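PDB 6EZ3: Cyclo(L-leucyl-L-leucyl) synthase from Staphylococcus haemolyticus, which catalyses the ATP-independent formation of cyclo(L-leucyl-L-leucyl) from two molecules of leucyl-tRNA, and can also build other nonpolar residues into cyclodipeptides. Local coordinates for residues Lys20-Leu25 with Gln189-Ala194; Leu180-Ile185 with Glu216-Ile221. All coordinates share one frame; numbering follows the deposited sequence.

How the contacts relate
After strand 4-8 and helix 11-19 the chain enters strand 22-26, which has 52-57 on one edge and takes 191-195, far later in the chain, on the other; contact 1 thus closes a loop of 163 mostly helical residues. Inside that loop lies 180-185, at the end of helix 177-181 and the start of helix 183-186, and contact 2 joins it to 216-221 at the start of strand 218-225. The segments alternate, so the loops cross instead of nesting. Strand 191-195 binds them together, pairing with 22-26 and, on its other edge, with 218-225, where M193 probably hydrogen-bonds G219 and I221. Contact 1 builds the sheet; contact 2 ties the junction of two short helices to it.

Contact 1. Residues Lys20-Leu25 with Gln189-Ala194; sequences KKHVIL and QETLMA
Strands 22-25 and 191-194 run parallel, their axes 4.6 Å apart at an angle of 26°, with H22 facing T191 and L25 facing A194. The firm backbone bonds come from I24: its N donates to L192 O at 2.8 Å, and its O accepts A194 N, both nearly along the C=O axis. Nearer the strand starts the bond from L192 N to H22 O is longer and bent, the donor standing above the carbonyl plane. V23 and A194 share one face of the sheet, where V23 CG2, anti to the backbone N, lies 3.7 Å from A194 CB. On the other face I24 CG2 meets M193 SD at 3.8 Å, the bent methionine chain crossing it obliquely. H22 and T191 lie side by side, pointing the same way, and T191 OG1 sits in the ring plane at the edge, 2.8 Å from H22 ND1. Before the strands, the K21 chain crosses E190 at about a right angle, and K21 NZ donates to Q189 OE1 at 2.9 Å. The main partner of E190 OE2 is R19; K21 NZ comes second, in a looser salt bridge of 3.6 Å. Both ring nitrogens of the buried H22 thus have a partner, ND1 in T191 and NE2 in S54, which fixes the ring's rotation, while R19 and K21 together would stabilise the carboxylate of buried E190.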
loop_
_atom_site.group_PDB
_atom_site.type_symbol
_atom_site.label_atom_id
_atom_site.label_comp_id
_atom_site.label_asym_id
_atom_site.label_seq_id
_atom_site.Cartn_x
_atom_site.Cartn_y
_atom_site.Cartn_z
ATOM N N LYS A 20 13.344 7.815 12.544
ATOM C CA LYS A 20 12.313 8.738 11.997
ATOM C C LYS A 20 12.708 9.443 10.660
ATOM O O LYS A 20 12.321 10.599 10.419
ATOM C CB LYS A 20 11.821 9.736 13.034
ATOM C CG LYS A 20 11.252 9.023 14.245
ATOM C CD LYS A 20 9.763 9.131 14.404
ATOM C CE LYS A 20 9.164 7.921 15.069
ATOM N NZ LYS A 20 9.928 7.461 16.263
ATOM N N LYS A 21 13.405 8.708 9.756
ATOM C CA LYS A 21 13.823 9.313 8.489
ATOM C C LYS A 21 12.675 9.567 7.515
ATOM O O LYS A 21 12.539 10.694 7.050
ATOM C CB LYS A 21 14.940 8.520 7.816
ATOM C CG LYS A 21 16.310 8.692 8.474
ATOM C CD LYS A 21 17.426 8.167 7.572
ATOM C CE LYS A 21 18.505 7.402 8.313
ATOM N NZ LYS A 21 19.186 6.406 7.432
ATOM N N HIS A 22 11.841 8.551 7.211
ATOM C CA HIS A 22 10.725 8.672 6.280
ATOM C C HIS A 22 9.640 7.602 6.511
ATOM O O HIS A 22 9.961 6.455 6.857
ATOM C CB HIS A 22 11.266 8.585 4.856
ATOM C CG HIS A 22 10.252 8.793 3.761
ATOM N ND1 HIS A 22 9.573 7.727 3.172
ATOM C CD2 HIS A 22 9.875 9.928 3.142
ATOM C CE1 HIS A 22 8.795 8.261 2.248
ATOM N NE2 HIS A 22 8.946 9.574 2.183
ATOM N N VAL A 23 8.366 7.968 6.268
ATOM C CA VAL A 23 7.209 7.073 6.354
ATOM C C VAL A 23 6.360 7.191 5.068
ATOM O O VAL A 23 6.301 8.267 4.455
ATOM C CB VAL A 23 6.364 7.285 7.657
ATOM C CG1 VAL A 23 5.677 8.664 7.731
ATOM C CG2 VAL A 23 5.350 6.166 7.834
ATOM N N ILE A 24 5.732 6.076 4.659
ATOM C CA ILE A 24 4.811 6.005 3.544
ATOM C C ILE A 24 3.490 5.775 4.198
ATOM O O ILE A 24 3.321 4.793 4.924
ATOM C CB ILE A 24 5.135 4.890 2.495
ATOM C CG1 ILE A 24 6.518 5.120 1.810
ATOM C CG2 ILE A 24 4.013 4.801 1.421
ATOM C CD1 ILE A 24 7.034 3.970 1.060
ATOM N N LEU A 25 2.554 6.700 4.000
ATOM C CA LEU A 25 1.209 6.508 4.535
ATOM C C LEU A 25 0.403 5.853 3.415
ATOM O O LEU A 25 0.255 6.421 2.334
ATOM C CB LEU A 25 0.538 7.814 5.001
ATOM C CG LEU A 25 1.325 8.743 5.905
ATOM C CD1 LEU A 25 0.595 10.032 6.073
ATOM C CD2 LEU A 25 1.548 8.151 7.258
ATOM N N GLN A 189 16.327 6.791 1.466
ATOM C CA GLN A 189 17.470 6.098 2.049
ATOM C C GLN A 189 16.916 4.865 2.775
ATOM O O GLN A 189 17.325 3.746 2.484
ATOM C CB GLN A 189 18.201 7.033 3.004
ATOM C CG GLN A 189 19.678 7.265 2.707
ATOM C CD GLN A 189 20.375 7.785 3.953
ATOM O OE1 GLN A 189 20.502 7.072 4.962
ATOM N NE2 GLN A 189 20.810 9.051 3.930
ATOM N N GLU A 190 15.927 5.078 3.670
ATOM C CA GLU A 190 15.168 4.062 4.424
ATOM C C GLU A 190 13.764 4.631 4.604
ATOM O O GLU A 190 13.602 5.862 4.578
ATOM C CB GLU A 190 15.810 3.698 5.765
ATOM C CG GLU A 190 16.098 4.883 6.673
ATOM C CD GLU A 190 16.370 4.548 8.124
ATOM O OE1 GLU A 190 15.755 5.188 9.011
ATOM O OE2 GLU A 190 17.159 3.611 8.371
ATOM N N THR A 191 12.741 3.743 4.700
ATOM C CA THR A 191 11.324 4.123 4.780
ATOM C C THR A 191 10.510 3.016 5.436
ATOM O O THR A 191 10.979 1.883 5.511
ATOM C CB THR A 191 10.809 4.476 3.361
ATOM O OG1 THR A 191 9.448 4.918 3.387
ATOM C CG2 THR A 191 10.990 3.363 2.369
ATOM N N LEU A 192 9.309 3.353 5.960
ATOM C CA LEU A 192 8.372 2.387 6.562
ATOM C C LEU A 192 7.053 2.508 5.819
ATOM O O LEU A 192 6.596 3.631 5.595
ATOM C CB LEU A 192 8.058 2.697 8.049
ATOM C CG LEU A 192 9.162 2.704 9.111
ATOM C CD1 LEU A 192 8.658 3.324 10.369
ATOM C CD2 LEU A 192 9.668 1.306 9.414
ATOM N N MET A 193 6.416 1.386 5.483
ATOM C CA MET A 193 5.078 1.423 4.937
ATOM C C MET A 193 4.123 1.335 6.170
ATOM O O MET A 193 4.181 0.335 6.904
ATOM C CB MET A 193 4.886 0.265 3.993
ATOM C CG MET A 193 3.470 0.077 3.593
ATOM S SD MET A 193 2.913 1.299 2.395
ATOM C CE MET A 193 4.013 0.916 0.985
ATOM N N ALA A 194 3.319 2.413 6.457
ATOM C CA ALA A 194 2.398 2.500 7.604
ATOM C C ALA A 194 0.932 2.246 7.201
ATOM O O ALA A 194 0.399 2.910 6.309
ATOM C CB ALA A 194 2.528 3.851 8.271
#

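Contact 2. Residues Leu180-Ile185 with Glu216-Ile221; sequences LNANPI and EKQGYI
The break between helices 177-181 and 183-186 is pinned here to Q218, the first residue of strand 218-225, and to K217 just before it; the strand is an inner one of the central sheet. Q218 carries most of the contact. Its CG stands anti to the backbone N (chi1 -180°), and a bend at chi2 turns the amide across the backbone of L180-A182. The Q218 chain lies alongside the L180 carbonyl, while OE1 accepts the backbone N of A182 at 2.8 Å. That N-H comes in well above the plane of the Q218 amide, not along a lone pair.

N183 leaves its backbone toward 216-221 and slides past Q218 in the opposite direction, the two amide planes 67° apart. Its ND2 makes two bonds. The straighter goes back to N181 OD1 at 2.9 Å, with the acceptor in the N183 amide plane and the donor nearly along the C=O axis. The other crosses to K217 O at 3.1 Å and is more bent, ND2 lying far above the plane of that carbonyl. Q218 OE1 is also close to N183 ND2, but the angle is too poor for a bond. At the other end of the amide, N183 OD1 hydrogen-bonds T188 OG1, so the buried group is gripped at both ends, which supports the modelled orientation of the amide.

Beyond the bonds, Q218 and N183 both touch T191 of the adjoining strand. Side-chain amides reach from each segment to the main chain of the other, joining the helical connection to a strand whose backbone pairs with 191-195, a junction within the Rossmann-like α/β fold of the cyclodipeptide synthases, which belong to the HUP clan.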
loop_
_atom_site.group_PDB
_atom_site.type_symbol
_atom_site.label_atom_id
_atom_site.label_comp_id
_atom_site.label_asym_id
_atom_site.label_seq_id
_atom_site.Cartn_x
_atom_site.Cartn_y
_atom_site.Cartn_z
ATOM N N LEU A 180 8.081 -4.289 -0.196
ATOM C CA LEU A 180 9.352 -4.994 -0.122
ATOM C C LEU A 180 10.573 -4.067 -0.185
ATOM O O LEU A 180 11.477 -4.204 0.645
ATOM C CB LEU A 180 9.422 -6.080 -1.204
ATOM C CG LEU A 180 8.361 -7.190 -1.178
ATOM C CD1 LEU A 180 8.447 -8.030 -2.412
ATOM C CD2 LEU A 180 8.543 -8.091 0.002
ATOM N N ASN A 181 10.608 -3.132 -1.152
ATOM C CA ASN A 181 11.709 -2.158 -1.271
ATOM C C ASN A 181 11.299 -0.915 -2.077
ATOM O O ASN A 181 11.598 -0.805 -3.267
ATOM C CB ASN A 181 12.982 -2.785 -1.852
ATOM C CG ASN A 181 14.211 -1.930 -1.730
ATOM O OD1 ASN A 181 14.321 -1.039 -0.883
ATOM N ND2 ASN A 181 15.182 -2.213 -2.557
ATOM N N ALA A 182 10.615 0.011 -1.412
ATOM C CA ALA A 182 10.137 1.243 -1.992
ATOM C C ALA A 182 11.274 2.227 -2.226
ATOM O O ALA A 182 11.195 3.017 -3.150
ATOM C CB ALA A 182 9.104 1.860 -1.080
ATOM N N ASN A 183 12.344 2.158 -1.407
ATOM C CA ASN A 183 13.522 3.045 -1.434
ATOM C C ASN A 183 14.077 3.410 -2.825
ATOM O O ASN A 183 14.192 4.606 -3.076
ATOM C CB ASN A 183 14.634 2.494 -0.567
ATOM C CG ASN A 183 14.194 2.258 0.829
ATOM O OD1 ASN A 183 14.029 3.200 1.589
ATOM N ND2 ASN A 183 13.926 1.001 1.166
ATOM N N PRO A 184 14.442 2.484 -3.738
ATOM C CA PRO A 184 14.981 2.934 -5.029
ATOM C C PRO A 184 13.928 3.470 -6.023
ATOM O O PRO A 184 14.293 4.110 -7.015
ATOM C CB PRO A 184 15.678 1.690 -5.551
ATOM C CG PRO A 184 14.902 0.559 -4.976
ATOM C CD PRO A 184 14.380 1.010 -3.664
ATOM N N ILE A 185 12.633 3.196 -5.764
ATOM C CA ILE A 185 11.516 3.617 -6.598
ATOM C C ILE A 185 11.174 5.083 -6.271
ATOM O O ILE A 185 11.314 5.949 -7.129
ATOM C CB ILE A 185 10.295 2.655 -6.468
ATOM C CG1 ILE A 185 10.680 1.171 -6.681
ATOM C CG2 ILE A 185 9.214 3.054 -7.434
ATOM C CD1 ILE A 185 9.728 0.173 -6.123
ATOM N N GLU A 216 16.373 -4.666 3.984
ATOM C CA GLU A 216 16.932 -4.263 5.286
ATOM C C GLU A 216 16.634 -2.817 5.633
ATOM O O GLU A 216 16.542 -2.497 6.819
ATOM C CB GLU A 216 18.457 -4.527 5.368
ATOM C CG GLU A 216 19.293 -3.908 4.236
ATOM C CD GLU A 216 20.809 -3.900 4.396
ATOM O OE1 GLU A 216 21.348 -2.922 4.966
ATOM O OE2 GLU A 216 21.464 -4.841 3.887
ATOM N N LYS A 217 16.492 -1.944 4.598
ATOM C CA LYS A 217 16.189 -0.506 4.707
ATOM C C LYS A 217 14.661 -0.231 4.514
ATOM O O LYS A 217 14.240 0.895 4.225
ATOM C CB LYS A 217 17.058 0.279 3.695
ATOM C CG LYS A 217 18.229 1.005 4.316
ATOM C CD LYS A 217 19.416 0.097 4.663
ATOM C CE LYS A 217 20.462 0.769 5.537
ATOM N NZ LYS A 217 21.229 1.790 4.771
ATOM N N GLN A 218 13.847 -1.273 4.741
ATOM C CA GLN A 218 12.402 -1.236 4.557
ATOM C C GLN A 218 11.654 -1.932 5.698
ATOM O O GLN A 218 11.985 -3.059 6.051
ATOM C CB GLN A 218 12.041 -1.865 3.189
ATOM C CG GLN A 218 10.555 -1.889 2.856
ATOM C CD GLN A 218 10.036 -0.664 2.165
ATOM O OE1 GLN A 218 10.728 0.004 1.400
ATOM N NE2 GLN A 218 8.760 -0.432 2.305
ATOM N N GLY A 219 10.630 -1.257 6.225
ATOM C CA GLY A 219 9.800 -1.790 7.298
ATOM C C GLY A 219 8.305 -1.779 7.048
ATOM O O GLY A 219 7.846 -1.409 5.957
ATOM N N TYR A 220 7.537 -2.238 8.052
ATOM C CA TYR A 220 6.072 -2.226 8.018
ATOM C C TYR A 220 5.557 -1.997 9.446
ATOM O O TYR A 220 5.875 -2.790 10.351
ATOM C CB TYR A 220 5.476 -3.506 7.393
ATOM C CG TYR A 220 3.962 -3.494 7.299
ATOM C CD1 TYR A 220 3.174 -3.938 8.359
ATOM C CD2 TYR A 220 3.316 -3.075 6.136
ATOM C CE1 TYR A 220 1.781 -3.921 8.283
ATOM C CE2 TYR A 220 1.922 -3.080 6.040
ATOM C CZ TYR A 220 1.161 -3.489 7.124
ATOM O OH TYR A 220 -0.207 -3.491 7.050
ATOM N N ILE A 221 4.791 -0.895 9.649
ATOM C CA ILE A 221 4.230 -0.551 10.963
ATOM C C ILE A 221 2.697 -0.532 10.933
ATOM O O ILE A 221 2.097 -0.208 9.899
ATOM C CB ILE A 221 4.837 0.743 11.582
ATOM C CG1 ILE A 221 4.455 2.015 10.784
ATOM C CG2 ILE A 221 6.349 0.613 11.758
ATOM C CD1 ILE A 221 4.802 3.403 11.447
#